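Local structure of type IV secretion system protein DotB (Yersinia pseudotuberculosis IP 31758, 6GEF) at residues 192-195 and 196-199; 245-248 and 249-253; 378-381 and 382-386; 367-370 and 371-375. The protein is an ATPase of the type IVb secretion system that probably hydrolyses ATP to power steps of secretion. All coordinates share one frame; numbering follows the deposited sequence.

Contact 1. Residues 192-195 and 196-199; sequences TTFS and SIIR
Thr-193 and Ile-197, one turn apart on helix 187-203, lie side by side and point the same way. The methyl CG2 of Thr-193 comes within 4.1 Å of CD1 of Ile-197. Ile-197 has CG1 anti to its carbonyl carbon (chi1 -67°), which lays the branch back against the preceding turn. CG1 of Ile-197 sits 3.2 Å from O of Thr-193. CD1 of Ile-197 also approaches the Phe-194 ring obliquely, 4.5 Å from CD1 of Phe-194. Ile-198 repeats this pose, and its CG1 lies 3.1 Å from O of Phe-194. Thr-193 turns its two branches to different uses. Its methyl meets Ile-197, while OG1 is hydrogen-bonded to OE1 of Gln-326.

The backbone runs through four helical bonds. N of Ser-196 binds O of Thr-192 at 2.9 Å, and the bonds to O of Thr-193, Phe-194 and Ser-195 follow in turn. The small hydroxyls find partners inside the protein. OG of Ser-196 bonds O of Leu-158. OG of Ser-195 has O of Ser-191 and O of Thr-192 both within reach of its one proton. The end of Arg-199 leads away to a salt bridge with Glu-203.

The first turn of this helix carries the end of a probable P-loop (Walker A) motif, and OG1 of Thr-192 bonds O of Gly-189 in it. The contact is buried against the central sheet. Phe-194 stacks on Phe-285 of strand 284-288 and touches Val-182 of strand 179-183. Ser-196 packs on helix 160-163.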
loop_
_atom_site.group_PDB
_atom_site.type_symbol
_atom_site.label_atom_id
_atom_site.label_comp_id
_atom_site.label_asym_id
_atom_site.label_seq_id
_atom_site.Cartn_x
_atom_site.Cartn_y
_atom_site.Cartn_z
ATOM N N THR A 192 -12.570 13.098 37.949
ATOM C CA THR A 192 -12.984 13.877 39.091
ATOM C C THR A 192 -11.815 14.093 40.041
ATOM O O THR A 192 -11.638 15.200 40.601
ATOM C CB THR A 192 -14.170 13.211 39.817
ATOM O OG1 THR A 192 -13.712 12.099 40.551
ATOM C CG2 THR A 192 -15.200 12.765 38.796
ATOM N N THR A 193 -11.029 13.055 40.310
ATOM C CA THR A 193 -9.845 13.208 41.137
ATOM C C THR A 193 -8.930 14.306 40.584
ATOM O O THR A 193 -8.535 15.240 41.318
ATOM C CB THR A 193 -9.103 11.898 41.271
ATOM O OG1 THR A 193 -9.901 10.965 42.003
ATOM C CG2 THR A 193 -7.752 12.087 41.942
ATOM N N PHE A 194 -8.589 14.207 39.304
ATOM C CA PHE A 194 -7.635 15.153 38.726
ATOM C C PHE A 194 -8.204 16.548 38.600
ATOM O O PHE A 194 -7.500 17.528 38.797
ATOM C CB PHE A 194 -7.150 14.648 37.343
ATOM C CG PHE A 194 -5.873 13.851 37.398
ATOM C CD1 PHE A 194 -4.923 14.100 38.340
ATOM C CD2 PHE A 194 -5.659 12.814 36.520
ATOM C CE1 PHE A 194 -3.759 13.369 38.393
ATOM C CE2 PHE A 194 -4.507 12.060 36.548
ATOM C CZ PHE A 194 -3.553 12.345 37.492
ATOM N N SER A 195 -9.495 16.653 38.314
ATOM C CA SER A 195 -10.154 17.959 38.280
ATOM C C SER A 195 -10.126 18.601 39.645
ATOM O O SER A 195 -9.777 19.780 39.780
ATOM C CB SER A 195 -11.581 17.806 37.743
ATOM O OG SER A 195 -12.312 16.875 38.511
ATOM N N SER A 196 -10.517 17.872 40.678
ATOM C CA SER A 196 -10.428 18.398 42.047
ATOM C C SER A 196 -9.008 18.842 42.357
ATOM O O SER A 196 -8.791 19.942 42.866
ATOM C CB SER A 196 -10.905 17.339 43.045
ATOM O OG SER A 196 -12.312 17.192 42.984
ATOM N N ILE A 197 -8.028 18.002 42.047
ATOM C CA ILE A 197 -6.634 18.352 42.321
ATOM C C ILE A 197 -6.232 19.646 41.585
ATOM O O ILE A 197 -5.482 20.457 42.102
ATOM C CB ILE A 197 -5.688 17.190 41.965
ATOM C CG1 ILE A 197 -5.913 16.005 42.896
ATOM C CG2 ILE A 197 -4.240 17.649 42.028
ATOM C CD1 ILE A 197 -4.895 14.888 42.762
ATOM N N ILE A 198 -6.766 19.841 40.389
ATOM C CA ILE A 198 -6.425 21.007 39.596
ATOM C C ILE A 198 -7.098 22.279 40.163
ATOM O O ILE A 198 -6.488 23.345 40.172
ATOM C CB ILE A 198 -6.767 20.787 38.116
ATOM C CG1 ILE A 198 -5.821 19.766 37.504
ATOM C CG2 ILE A 198 -6.703 22.086 37.339
ATOM C CD1 ILE A 198 -6.098 19.370 36.074
ATOM N N ARG A 199 -8.345 22.170 40.607
ATOM C CA ARG A 199 -9.005 23.277 41.240
ATOM C C ARG A 199 -8.283 23.659 42.527
ATOM O O ARG A 199 -8.088 24.853 42.841
ATOM C CB ARG A 199 -10.476 22.973 41.491
ATOM C CG ARG A 199 -10.795 22.413 42.862
ATOM C CD ARG A 199 -12.228 22.628 43.225
ATOM N NE ARG A 199 -12.519 24.014 43.621
ATOM C CZ ARG A 199 -13.637 24.390 44.236
ATOM N NH1 ARG A 199 -14.599 23.516 44.503
ATOM N NH2 ARG A 199 -13.799 25.644 44.603
#

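Contact 2. Residues 245-248 and 249-253; sequences FAIA and NQEAL
Phe-245 meets Asn-249 through its carbonyl oxygen at the start of helix 245-253. N of Asn-249 gives a hydrogen bond to O of Phe-245, 2.9 Å long and bent to 137°. The amide of Asn-249 folds back over the same oxygen, because CG stands beside the backbone N (chi1 -85°). ND2 of Asn-249 lies 2.9 Å from O of Phe-245, but the angle is too poor for a hydrogen bond.

Ala-246 comes next. Its O accepts N of Gln-250 at 2.9 Å, and CG of Gln-250 rests 3.3 Å from that oxygen before the chain bends away at chi2. Ile-247 accepts N of Glu-251 in a straighter bond (161°). Its methyl CG2 only grazes CG of Glu-251 at 4.5 Å. Ala-248 ends the segment. Its O accepts N of Ala-252, and its small CB faces Ile-238 and Phe-242 of helix 238-242.

On the buried side, Asn-249 and Ala-252 lie against His-215 of strand 211-216. Across the subunit boundary, Ile-247 packs on Leu-107 of a second subunit.

The contact is thus held by the backbone, with little side-chain bonding within it. The charge of Glu-251 is used elsewhere. It pairs with Arg-254 and accepts a hydrogen bond from Asn-109 of the second subunit, which makes this helix part of a polar as well as apolar seam in the six-chain assembly.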
loop_
_atom_site.group_PDB
_atom_site.type_symbol
_atom_site.label_atom_id
_atom_site.label_comp_id
_atom_site.label_asym_id
_atom_site.label_seq_id
_atom_site.Cartn_x
_atom_site.Cartn_y
_atom_site.Cartn_z
ATOM N N PHE A 245 -4.178 12.864 20.645
ATOM C CA PHE A 245 -3.420 13.115 21.855
ATOM C C PHE A 245 -1.928 13.343 21.563
ATOM O O PHE A 245 -1.294 14.168 22.222
ATOM C CB PHE A 245 -3.595 11.971 22.845
ATOM C CG PHE A 245 -4.770 12.128 23.759
ATOM C CD1 PHE A 245 -4.724 13.034 24.799
ATOM C CD2 PHE A 245 -5.913 11.371 23.595
ATOM C CE1 PHE A 245 -5.807 13.189 25.658
ATOM C CE2 PHE A 245 -6.989 11.528 24.454
ATOM C CZ PHE A 245 -6.925 12.443 25.485
ATOM N N ALA A 246 -1.389 12.645 20.583
ATOM C CA ALA A 246 0.000 12.871 20.190
ATOM C C ALA A 246 0.177 14.284 19.682
ATOM O O ALA A 246 1.206 14.936 19.932
ATOM C CB ALA A 246 0.425 11.856 19.112
ATOM N N ILE A 247 -0.763 14.798 18.881
ATOM C CA ILE A 247 -0.645 16.134 18.335
ATOM C C ILE A 247 -0.742 17.147 19.446
ATOM O O ILE A 247 0.097 18.030 19.620
ATOM C CB ILE A 247 -1.686 16.356 17.221
ATOM C CG1 ILE A 247 -1.458 15.400 16.066
ATOM C CG2 ILE A 247 -1.633 17.805 16.727
ATOM C CD1 ILE A 247 -2.490 15.450 14.968
ATOM N N ALA A 248 -1.859 17.105 20.214
ATOM C CA ALA A 248 -1.972 17.871 21.450
ATOM C C ALA A 248 -0.644 17.897 22.223
ATOM O O ALA A 248 -0.226 18.958 22.693
ATOM C CB ALA A 248 -3.065 17.285 22.318
ATOM N N ASN A 249 0.024 16.763 22.285
ATOM C CA ASN A 249 1.236 16.675 23.092
ATOM C C ASN A 249 2.434 17.374 22.405
ATOM O O ASN A 249 3.230 18.011 23.061
ATOM C CB ASN A 249 1.577 15.199 23.365
ATOM C CG ASN A 249 0.837 14.654 24.570
ATOM O OD1 ASN A 249 0.711 15.332 25.586
ATOM N ND2 ASN A 249 0.364 13.433 24.479
ATOM N N GLN A 250 2.526 17.257 21.089
ATOM C CA GLN A 250 3.501 18.006 20.355
ATOM C C GLN A 250 3.316 19.498 20.581
ATOM O O GLN A 250 4.296 20.274 20.712
ATOM C CB GLN A 250 3.477 17.651 18.860
ATOM C CG GLN A 250 3.893 16.257 18.513
ATOM C CD GLN A 250 5.376 16.092 18.212
ATOM O OE1 GLN A 250 5.807 16.481 17.125
ATOM N NE2 GLN A 250 6.137 15.529 19.154
ATOM N N GLU A 251 2.057 19.962 20.541
ATOM C CA GLU A 251 1.770 21.393 20.672
ATOM C C GLU A 251 2.059 21.875 22.117
ATOM O O GLU A 251 2.566 22.990 22.325
ATOM C CB GLU A 251 0.369 21.710 20.287
ATOM C CG GLU A 251 0.019 21.362 18.863
ATOM C CD GLU A 251 0.572 22.333 17.859
ATOM O OE1 GLU A 251 -0.125 23.327 17.610
ATOM O OE2 GLU A 251 1.656 22.093 17.283
ATOM N N ALA A 252 1.777 21.023 23.106
ATOM C CA ALA A 252 2.068 21.369 24.486
ATOM C C ALA A 252 3.520 21.834 24.689
ATOM O O ALA A 252 3.772 22.903 25.238
ATOM C CB ALA A 252 1.810 20.176 25.392
ATOM N N LEU A 253 4.473 21.111 24.075
ATOM C CA LEU A 253 5.863 21.524 24.112
ATOM C C LEU A 253 6.057 23.009 23.756
ATOM O O LEU A 253 6.716 23.747 24.476
ATOM C CB LEU A 253 6.687 20.665 23.167
ATOM C CG LEU A 253 6.718 19.165 23.471
ATOM C CD1 LEU A 253 7.274 18.393 22.269
ATOM C CD2 LEU A 253 7.526 18.841 24.725
#

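Contact 3. Residues 378-381 and 382-386; sequences SLEA and ERLHS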
loop_
_atom_site.group_PDB
_atom_site.type_symbol
_atom_site.label_atom_id
_atom_site.label_comp_id
_atom_site.label_asym_id
_atom_site.label_seq_id
_atom_site.Cartn_x
_atom_site.Cartn_y
_atom_site.Cartn_z
ATOM N N SER A 378 -5.428 -3.020 51.163
ATOM C CA SER A 378 -5.781 -3.649 52.431
ATOM C C SER A 378 -5.969 -2.592 53.547
ATOM O O SER A 378 -6.928 -2.652 54.295
ATOM C CB SER A 378 -4.697 -4.654 52.838
ATOM O OG SER A 378 -3.421 -4.061 52.869
ATOM N N LEU A 379 -5.078 -1.625 53.602
ATOM C CA LEU A 379 -5.184 -0.595 54.612
ATOM C C LEU A 379 -6.386 0.295 54.370
ATOM O O LEU A 379 -7.022 0.765 55.322
ATOM C CB LEU A 379 -3.890 0.250 54.673
ATOM C CG LEU A 379 -3.808 1.257 55.817
ATOM C CD1 LEU A 379 -3.173 0.627 57.040
ATOM C CD2 LEU A 379 -3.016 2.475 55.367
ATOM N N GLU A 380 -6.712 0.593 53.123
ATOM C CA GLU A 380 -7.887 1.397 52.828
ATOM C C GLU A 380 -9.158 0.664 53.190
ATOM O O GLU A 380 -10.105 1.261 53.751
ATOM C CB GLU A 380 -7.900 1.814 51.354
ATOM C CG GLU A 380 -9.037 2.743 50.991
ATOM C CD GLU A 380 -8.762 4.191 51.401
ATOM O OE1 GLU A 380 -8.170 4.409 52.476
ATOM O OE2 GLU A 380 -9.131 5.112 50.648
ATOM N N ALA A 381 -9.242 -0.637 52.862
ATOM C CA ALA A 381 -10.404 -1.430 53.241
ATOM C C ALA A 381 -10.528 -1.542 54.757
ATOM O O ALA A 381 -11.641 -1.483 55.296
ATOM C CB ALA A 381 -10.349 -2.805 52.594
ATOM N N GLU A 382 -9.424 -1.709 55.447
ATOM C CA GLU A 382 -9.447 -1.756 56.910
ATOM C C GLU A 382 -9.902 -0.434 57.492
ATOM O O GLU A 382 -10.718 -0.407 58.425
ATOM C CB GLU A 382 -8.060 -2.127 57.459
ATOM C CG GLU A 382 -8.062 -2.371 58.936
ATOM C CD GLU A 382 -7.022 -1.582 59.703
ATOM O OE1 GLU A 382 -5.900 -1.486 59.177
ATOM O OE2 GLU A 382 -7.386 -1.059 60.786
ATOM N N ARG A 383 -9.421 0.683 56.954
ATOM C CA ARG A 383 -9.805 1.997 57.462
ATOM C C ARG A 383 -11.287 2.301 57.227
ATOM O O ARG A 383 -11.978 2.677 58.158
ATOM C CB ARG A 383 -8.944 3.087 56.808
ATOM C CG ARG A 383 -8.141 3.937 57.785
ATOM C CD ARG A 383 -9.023 4.455 58.918
ATOM N NE ARG A 383 -9.674 5.706 58.555
ATOM C CZ ARG A 383 -9.658 6.812 59.310
ATOM N NH1 ARG A 383 -9.025 6.824 60.475
ATOM N NH2 ARG A 383 -10.283 7.910 58.897
ATOM N N LEU A 384 -11.754 2.035 56.002
ATOM C CA LEU A 384 -13.171 2.219 55.713
ATOM C C LEU A 384 -14.040 1.306 56.571
ATOM O O LEU A 384 -15.086 1.729 57.071
ATOM C CB LEU A 384 -13.445 1.978 54.224
ATOM C CG LEU A 384 -13.146 3.139 53.272
ATOM C CD1 LEU A 384 -11.902 3.885 53.685
ATOM C CD2 LEU A 384 -13.054 2.647 51.842
ATOM N N HIS A 385 -13.595 0.064 56.770
ATOM C CA HIS A 385 -14.425 -0.895 57.506
ATOM C C HIS A 385 -14.477 -0.562 58.990
ATOM O O HIS A 385 -15.523 -0.723 59.622
ATOM C CB HIS A 385 -13.909 -2.314 57.279
ATOM C CG HIS A 385 -14.730 -3.370 57.935
ATOM N ND1 HIS A 385 -16.104 -3.382 57.862
ATOM C CD2 HIS A 385 -14.374 -4.455 58.662
ATOM C CE1 HIS A 385 -16.563 -4.425 58.530
ATOM N NE2 HIS A 385 -15.536 -5.096 59.022
ATOM N N SER A 386 -13.371 -0.090 59.551
ATOM C CA SER A 386 -13.373 0.337 60.952
ATOM C C SER A 386 -14.332 1.498 61.173
ATOM O O SER A 386 -15.094 1.513 62.146
ATOM C CB SER A 386 -11.967 0.700 61.407
ATOM O OG SER A 386 -11.584 1.956 60.905
#
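Glu-380 and Leu-384 meet one turn apart on helix 377-386, their side chains crossing at a slant. CD of Glu-380 lies 3.9 Å from CD1 of Leu-384, and CG of Glu-380 is 4.1 Å from both methyls. CG of Glu-380 stands opposite the backbone N (chi1 -176°), and a bend at chi2 brings the carboxylate back towards Leu-384. The leucine methyls thus lie against both CG and the carboxylate group of the glutamate.

Both carboxylate oxygens are satisfied outside the contact. OE2 of Glu-380 accepts a hydrogen bond from N of Arg-340, and OE1 a weak one from NE2 of His-375. Each carbonyl of 378-381 is taken by an amide four residues on. Glu-382 N binds Ser-378 O, and Arg-383 N binds Leu-379 O. Leu-384 N reaches Glu-380 O at 2.9 Å in the straightest of the four bonds (171°), while His-385 N binds Ala-381 O at 148°. The ring of His-385 swings away from the first segment, and its ND1 is hydrogen-bonded to O of Ile-390.

The outer face is looser. CD1 of Leu-379 is 4.1 Å from OE1 of Glu-382, and both residues are exposed. NH2 of Arg-383 makes a long, weak ion pair with Asp-387.

The helix touches two neighbours in the fold. Ala-381, small and buried, packs on Ala-395 and Leu-398 of helix 392-400, which His-385 also touches. Glu-380 and Leu-384 rest on Ala-339 of strand 336-344, the end strand of the mixed sheet.

Contact 4. Residues 367-370 and 371-375; sequences RRLV and DEFGH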
loop_
_atom_site.group_PDB
_atom_site.type_symbol
_atom_site.label_atom_id
_atom_site.label_comp_id
_atom_site.label_asym_id
_atom_site.label_seq_id
_atom_site.Cartn_x
_atom_site.Cartn_y
_atom_site.Cartn_z
ATOM N N ARG A 367 4.784 -3.102 44.810
ATOM C CA ARG A 367 3.770 -3.622 45.714
ATOM C C ARG A 367 4.266 -3.606 47.137
ATOM O O ARG A 367 3.706 -2.958 48.020
ATOM C CB ARG A 367 3.343 -5.033 45.277
ATOM C CG ARG A 367 2.193 -5.594 46.102
ATOM C CD ARG A 367 1.370 -6.597 45.319
ATOM N NE ARG A 367 2.147 -7.716 44.826
ATOM C CZ ARG A 367 2.606 -7.864 43.578
ATOM N NH1 ARG A 367 2.361 -6.933 42.663
ATOM N NH2 ARG A 367 3.345 -8.935 43.269
ATOM N N ARG A 368 5.307 -4.385 47.416
ATOM C CA ARG A 368 6.033 -4.253 48.692
ATOM C C ARG A 368 6.111 -2.788 49.150
ATOM O O ARG A 368 5.743 -2.460 50.263
ATOM C CB ARG A 368 7.441 -4.838 48.535
ATOM C CG ARG A 368 7.911 -5.618 49.759
ATOM C CD ARG A 368 9.384 -5.420 49.989
ATOM N NE ARG A 368 9.760 -4.007 50.074
ATOM C CZ ARG A 368 10.976 -3.522 49.865
ATOM N NH1 ARG A 368 11.984 -4.346 49.595
ATOM N NH2 ARG A 368 11.198 -2.223 49.942
ATOM N N LEU A 369 6.564 -1.908 48.262
ATOM C CA LEU A 369 6.845 -0.536 48.679
ATOM C C LEU A 369 5.574 0.223 49.030
ATOM O O LEU A 369 5.617 1.117 49.887
ATOM C CB LEU A 369 7.653 0.184 47.585
ATOM C CG LEU A 369 9.160 -0.002 47.617
ATOM C CD1 LEU A 369 9.767 0.057 46.223
ATOM C CD2 LEU A 369 9.796 1.048 48.506
ATOM N N VAL A 370 4.474 -0.065 48.365
ATOM C CA VAL A 370 3.194 0.509 48.762
ATOM C C VAL A 370 2.769 -0.051 50.097
ATOM O O VAL A 370 2.235 0.685 50.961
ATOM C CB VAL A 370 2.121 0.309 47.671
ATOM C CG1 VAL A 370 2.694 0.572 46.285
ATOM C CG2 VAL A 370 1.535 -1.062 47.739
ATOM N N ASP A 371 2.957 -1.353 50.315
ATOM C CA ASP A 371 2.746 -1.935 51.644
ATOM C C ASP A 371 3.506 -1.181 52.755
ATOM O O ASP A 371 2.903 -0.750 53.723
ATOM C CB ASP A 371 3.175 -3.398 51.647
ATOM C CG ASP A 371 2.324 -4.274 50.773
ATOM O OD1 ASP A 371 1.296 -3.801 50.219
ATOM O OD2 ASP A 371 2.652 -5.470 50.650
ATOM N N GLU A 372 4.766 -0.873 52.484
ATOM C CA GLU A 372 5.634 -0.335 53.537
ATOM C C GLU A 372 5.419 1.158 53.747
ATOM O O GLU A 372 5.273 1.613 54.877
ATOM C CB GLU A 372 7.115 -0.623 53.225
ATOM C CG GLU A 372 7.500 -2.087 53.430
ATOM C CD GLU A 372 8.930 -2.343 53.034
ATOM O OE1 GLU A 372 9.203 -3.359 52.348
ATOM O OE2 GLU A 372 9.790 -1.517 53.404
ATOM N N PHE A 373 5.382 1.911 52.645
ATOM C CA PHE A 373 5.362 3.376 52.713
ATOM C C PHE A 373 4.120 4.027 52.143
ATOM O O PHE A 373 3.815 5.139 52.525
ATOM C CB PHE A 373 6.607 3.969 52.052
ATOM C CG PHE A 373 7.880 3.656 52.764
ATOM C CD1 PHE A 373 8.564 2.461 52.559
ATOM C CD2 PHE A 373 8.424 4.597 53.628
ATOM C CE1 PHE A 373 9.748 2.207 53.225
ATOM C CE2 PHE A 373 9.620 4.329 54.308
ATOM C CZ PHE A 373 10.275 3.133 54.099
ATOM N N GLY A 374 3.401 3.345 51.267
ATOM C CA GLY A 374 2.197 3.897 50.634
ATOM C C GLY A 374 0.934 3.576 51.417
ATOM O O GLY A 374 0.984 3.202 52.570
ATOM N N HIS A 375 -0.197 3.736 50.755
ATOM C CA HIS A 375 -1.508 3.395 51.285
ATOM C C HIS A 375 -2.062 2.188 50.506
ATOM O O HIS A 375 -2.733 2.365 49.507
ATOM C CB HIS A 375 -2.443 4.613 51.178
ATOM C CG HIS A 375 -3.753 4.424 51.907
ATOM N ND1 HIS A 375 -4.018 5.023 53.111
ATOM C CD2 HIS A 375 -4.843 3.678 51.611
ATOM C CE1 HIS A 375 -5.220 4.674 53.519
ATOM N NE2 HIS A 375 -5.738 3.863 52.623
#
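Leu-369 and Phe-373 meet on the close side of the last turn of helix 362-372. N of Phe-373 bonds O of Leu-369 at 2.9 Å (162°). The same oxygen lies near the plane of the Phe-373 ring, at its edge. The side chains touch lightly, CD2 of Leu-369 being 4.5 Å from CD1 of Phe-373. Gly-374 turns the chain out of the helix. Its N makes weak hydrogen bonds to two carbonyls, to Val-370 O at 2.9 Å and to Leu-369 O at 3.4 Å.

Leu-369 and Val-370 are buried. Both pack on Leu-343 of strand 336-344, and Leu-369 also touches Ile-349 and Leu-353 of helix 347-355. Phe-373 is itself exposed but reaches Ile-349.

The other side holds charged groups. Arg-368 and Glu-372 form a salt bridge one turn apart. Arg-368 bends at chi2 and chi3 to bring its end back to the glutamate. In the model OE1 of Glu-372 comes over one face of the guanidinium, with the planes 27° apart, but the contact is too short for this detail to be trusted. NH1 of Arg-368 is paired with Glu-365 as well. Asp-371 is also exposed, its carboxylate apart from this pair, near O of Arg-367.

The chemistry is two-sided. Apolar residues fix the helix to the sheet, while the arginine, shared between two acidic side chains, probably tempers their negative charge near the helix's C-terminal end.

How the contacts relate
The order along the chain is contact 1, contact 2, contact 4, contact 3. Contacts 1 and 2 belong to the same secretion ATPase domain and both lie beside the mixed sheet, with centres 21 Å apart. Contact 1 is buried near the middle of the chain, next to the probable nucleotide loop. Contact 2 lies at the subunit boundary. Contacts 3 and 4 sit on consecutive helices, 15 Å apart between centres, and touch through Glu-380 and His-375. Both pack on strand 336-344. The centres of contacts 2 and 3 are about 40 Å apart, on opposite sides of the chain's centre. The four helices thus sample the core, interface and C-terminal part of the ATPase.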